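Local coordinates for biogenic amine-binding protein (Rhodnius prolixus, PDB 4GE1) that binds biogenic amines such as serotonin and norepinephrine in a lipocalin pocket, and as a salivary protein of a blood-feeding insect probably sequesters host amines during feeding, at residues Y134-Q139 with V160-S165. Sequence-based numbering, arbitrary orientation.
With TSS (2-(1H-indol-3-yl)ethanamine), chain E.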
loop_
_atom_site.group_PDB
_atom_site.type_symbol
_atom_site.label_atom_id
_atom_site.label_comp_id
_atom_site.label_asym_id
_atom_site.label_seq_id
_atom_site.Cartn_x
_atom_site.Cartn_y
_atom_site.Cartn_z
ATOM N N TYR A 134 0.752 -11.758 4.238
ATOM C CA TYR A 134 1.633 -11.055 3.328
ATOM C C TYR A 134 0.818 -10.545 2.164
ATOM O O TYR A 134 -0.206 -11.133 1.792
ATOM C CB TYR A 134 2.791 -11.934 2.846
ATOM C CG TYR A 134 2.385 -13.075 1.937
ATOM C CD1 TYR A 134 2.238 -14.363 2.436
ATOM C CD2 TYR A 134 2.163 -12.869 0.578
ATOM C CE1 TYR A 134 1.871 -15.414 1.613
ATOM C CE2 TYR A 134 1.796 -13.927 -0.258
ATOM C CZ TYR A 134 1.654 -15.192 0.269
ATOM O OH TYR A 134 1.302 -16.250 -0.549
ATOM N N LEU A 135 1.279 -9.446 1.588
ATOM C CA LEU A 135 0.561 -8.827 0.500
ATOM C C LEU A 135 1.484 -8.549 -0.672
ATOM O O LEU A 135 2.561 -7.961 -0.511
ATOM C CB LEU A 135 -0.072 -7.520 0.982
ATOM C CG LEU A 135 -0.860 -6.712 -0.045
ATOM C CD1 LEU A 135 -2.201 -7.366 -0.281
ATOM C CD2 LEU A 135 -1.045 -5.280 0.448
ATOM N N TYR A 136 1.062 -8.996 -1.849
ATOM C CA TYR A 136 1.646 -8.536 -3.101
ATOM C C TYR A 136 0.616 -7.656 -3.802
ATOM O O TYR A 136 -0.508 -8.093 -4.063
ATOM C CB TYR A 136 2.007 -9.719 -4.000
ATOM C CG TYR A 136 3.240 -10.478 -3.579
ATOM C CD1 TYR A 136 4.507 -10.029 -3.928
ATOM C CD2 TYR A 136 3.138 -11.655 -2.847
ATOM C CE1 TYR A 136 5.638 -10.726 -3.555
ATOM C CE2 TYR A 136 4.263 -12.362 -2.472
ATOM C CZ TYR A 136 5.509 -11.894 -2.830
ATOM O OH TYR A 136 6.627 -12.593 -2.454
ATOM N N ALA A 137 0.985 -6.417 -4.107
ATOM C CA ALA A 137 0.010 -5.470 -4.646
ATOM C C ALA A 137 0.484 -4.722 -5.887
ATOM O O ALA A 137 1.617 -4.240 -5.944
ATOM C CB ALA A 137 -0.419 -4.465 -3.560
ATOM N N VAL A 138 -0.404 -4.630 -6.874
ATOM C CA VAL A 138 -0.231 -3.709 -7.989
ATOM C C VAL A 138 -0.973 -2.400 -7.696
ATOM O O VAL A 138 -2.136 -2.402 -7.268
ATOM C CB VAL A 138 -0.702 -4.322 -9.316
ATOM C CG1 VAL A 138 -0.694 -3.275 -10.418
ATOM C CG2 VAL A 138 0.191 -5.504 -9.689
ATOM N N GLN A 139 -0.282 -1.287 -7.909
ATOM C CA GLN A 139 -0.797 0.030 -7.543
ATOM C C GLN A 139 -0.697 1.004 -8.718
ATOM O O GLN A 139 0.255 0.964 -9.499
ATOM C CB GLN A 139 -0.063 0.554 -6.300
ATOM C CG GLN A 139 -0.059 -0.466 -5.151
ATOM C CD GLN A 139 0.681 0.010 -3.911
ATOM O OE1 GLN A 139 0.288 -0.296 -2.787
ATOM N NE2 GLN A 139 1.765 0.746 -4.110
ATOM N N VAL A 160 8.788 -12.151 -8.866
ATOM C CA VAL A 160 8.367 -12.743 -7.597
ATOM C C VAL A 160 7.431 -13.932 -7.775
ATOM O O VAL A 160 6.665 -14.274 -6.872
ATOM C CB VAL A 160 7.747 -11.690 -6.648
ATOM C CG1 VAL A 160 8.773 -10.611 -6.332
ATOM C CG2 VAL A 160 6.478 -11.083 -7.252
ATOM N N GLY A 161 7.512 -14.559 -8.944
ATOM C CA GLY A 161 6.795 -15.792 -9.217
ATOM C C GLY A 161 5.300 -15.614 -9.381
ATOM O O GLY A 161 4.527 -16.533 -9.106
ATOM N N LEU A 162 4.885 -14.435 -9.835
ATOM C CA LEU A 162 3.461 -14.152 -9.964
ATOM C C LEU A 162 3.050 -13.701 -11.361
ATOM O O LEU A 162 3.871 -13.242 -12.152
ATOM C CB LEU A 162 3.019 -13.118 -8.924
ATOM C CG LEU A 162 3.049 -13.585 -7.469
ATOM C CD1 LEU A 162 2.492 -12.516 -6.532
ATOM C CD2 LEU A 162 2.278 -14.881 -7.318
ATOM N N LYS A 163 1.765 -13.859 -11.653
ATOM C CA LYS A 163 1.186 -13.361 -12.890
ATOM C C LYS A 163 -0.065 -12.565 -12.554
ATOM O O LYS A 163 -0.803 -12.919 -11.632
ATOM C CB LYS A 163 0.847 -14.519 -13.829
ATOM C CG LYS A 163 2.079 -15.247 -14.358
ATOM C CD LYS A 163 1.721 -16.397 -15.286
ATOM C CE LYS A 163 1.330 -17.651 -14.516
ATOM N NZ LYS A 163 1.340 -18.856 -15.407
ATOM N N LEU A 164 -0.296 -11.487 -13.294
ATOM C CA LEU A 164 -1.439 -10.621 -13.037
ATOM C C LEU A 164 -2.719 -11.428 -12.813
ATOM O O LEU A 164 -3.419 -11.230 -11.815
ATOM C CB LEU A 164 -1.635 -9.639 -14.188
ATOM C CG LEU A 164 -2.654 -8.534 -13.913
ATOM C CD1 LEU A 164 -2.154 -7.606 -12.807
ATOM C CD2 LEU A 164 -2.932 -7.757 -15.184
ATOM N N SER A 165 -3.010 -12.344 -13.737
ATOM C CA SER A 165 -4.201 -13.186 -13.646
ATOM C C SER A 165 -4.157 -14.070 -12.399
ATOM O O SER A 165 -5.148 -14.711 -12.046
ATOM C CB SER A 165 -4.391 -14.023 -14.919
ATOM O OG SER A 165 -3.325 -14.940 -15.120
HETATM N N1 TSS E . -2.423 -0.392 4.203
HETATM C CA TSS E . -1.766 -1.614 4.600
HETATM C CB TSS E . -1.204 -2.470 3.510
HETATM C CG TSS E . -0.581 -1.784 2.335
HETATM C CD1 TSS E . -1.085 -1.736 1.043
HETATM N NE1 TSS E . -0.234 -1.040 0.261
HETATM C CE2 TSS E . 0.834 -0.606 1.019
HETATM C CD2 TSS E . 0.648 -1.055 2.302
HETATM C CZ2 TSS E . 1.981 0.166 0.687
HETATM C CH2 TSS E . 2.930 0.458 1.662
HETATM C CZ3 TSS E . 2.741 -0.001 2.968
HETATM C CE3 TSS E . 1.608 -0.754 3.296
#
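The side-chain amide of Gln139 is gripped at both ends: its OE1 accepts a hydrogen bond from the indole NE1 of tryptamine (3.2 Å, N-H...O angle 155°), while its NE2 bonds to Tyr112 OH and Ser121 OG. Those two hydroxyls hold the amide so that its oxygen faces the ligand, a role suited to glutamine, which carries an acceptor and a donor on one flat group. Strand 130-140 belongs to a lipocalin beta-barrel, and its side chains alternate between the amine pocket inside and the outer wall. Leu135, also inward, lays CD2 against the indole, 3.6 Å from tryptamine CD1. Its apolar branch suits the aromatic ligand, which has a further hydrogen bond to Asp73 OD2 elsewhere in the pocket.

The outward residues Tyr136 and Val138 meet the loop 160-165, which follows helix 150-159, and no hydrogen bond joins the two segments. Leu162 crosses the Tyr136 side chain at about a right angle and sets CD1 over one ring face, a CH-pi contact 4.0 Å from the centroid and 27° off the normal. The methyl is displaced toward the root of the ring, 3.7 Å from Tyr136 CG. With chi1 at -75°, Tyr136 CG lies anti to its own carbonyl carbon, and the ring presents this face to the loop. Between Val160 and Leu162 in the chain, Gly161 has the positive phi of the C' residue in a Schellman motif that ends the helix, a conformation that no CB hinders. Farther along, Leu164 CD1 and Val138 CG2 meet more loosely, 4.4 Å apart, with Leu157 touching both residues. Val160 approaches the Tyr136 ring obliquely, its short beta-branched side chain bringing a methyl to the ring without a long chain to pack: CG2 lies 3.8 Å from Tyr136 CE1.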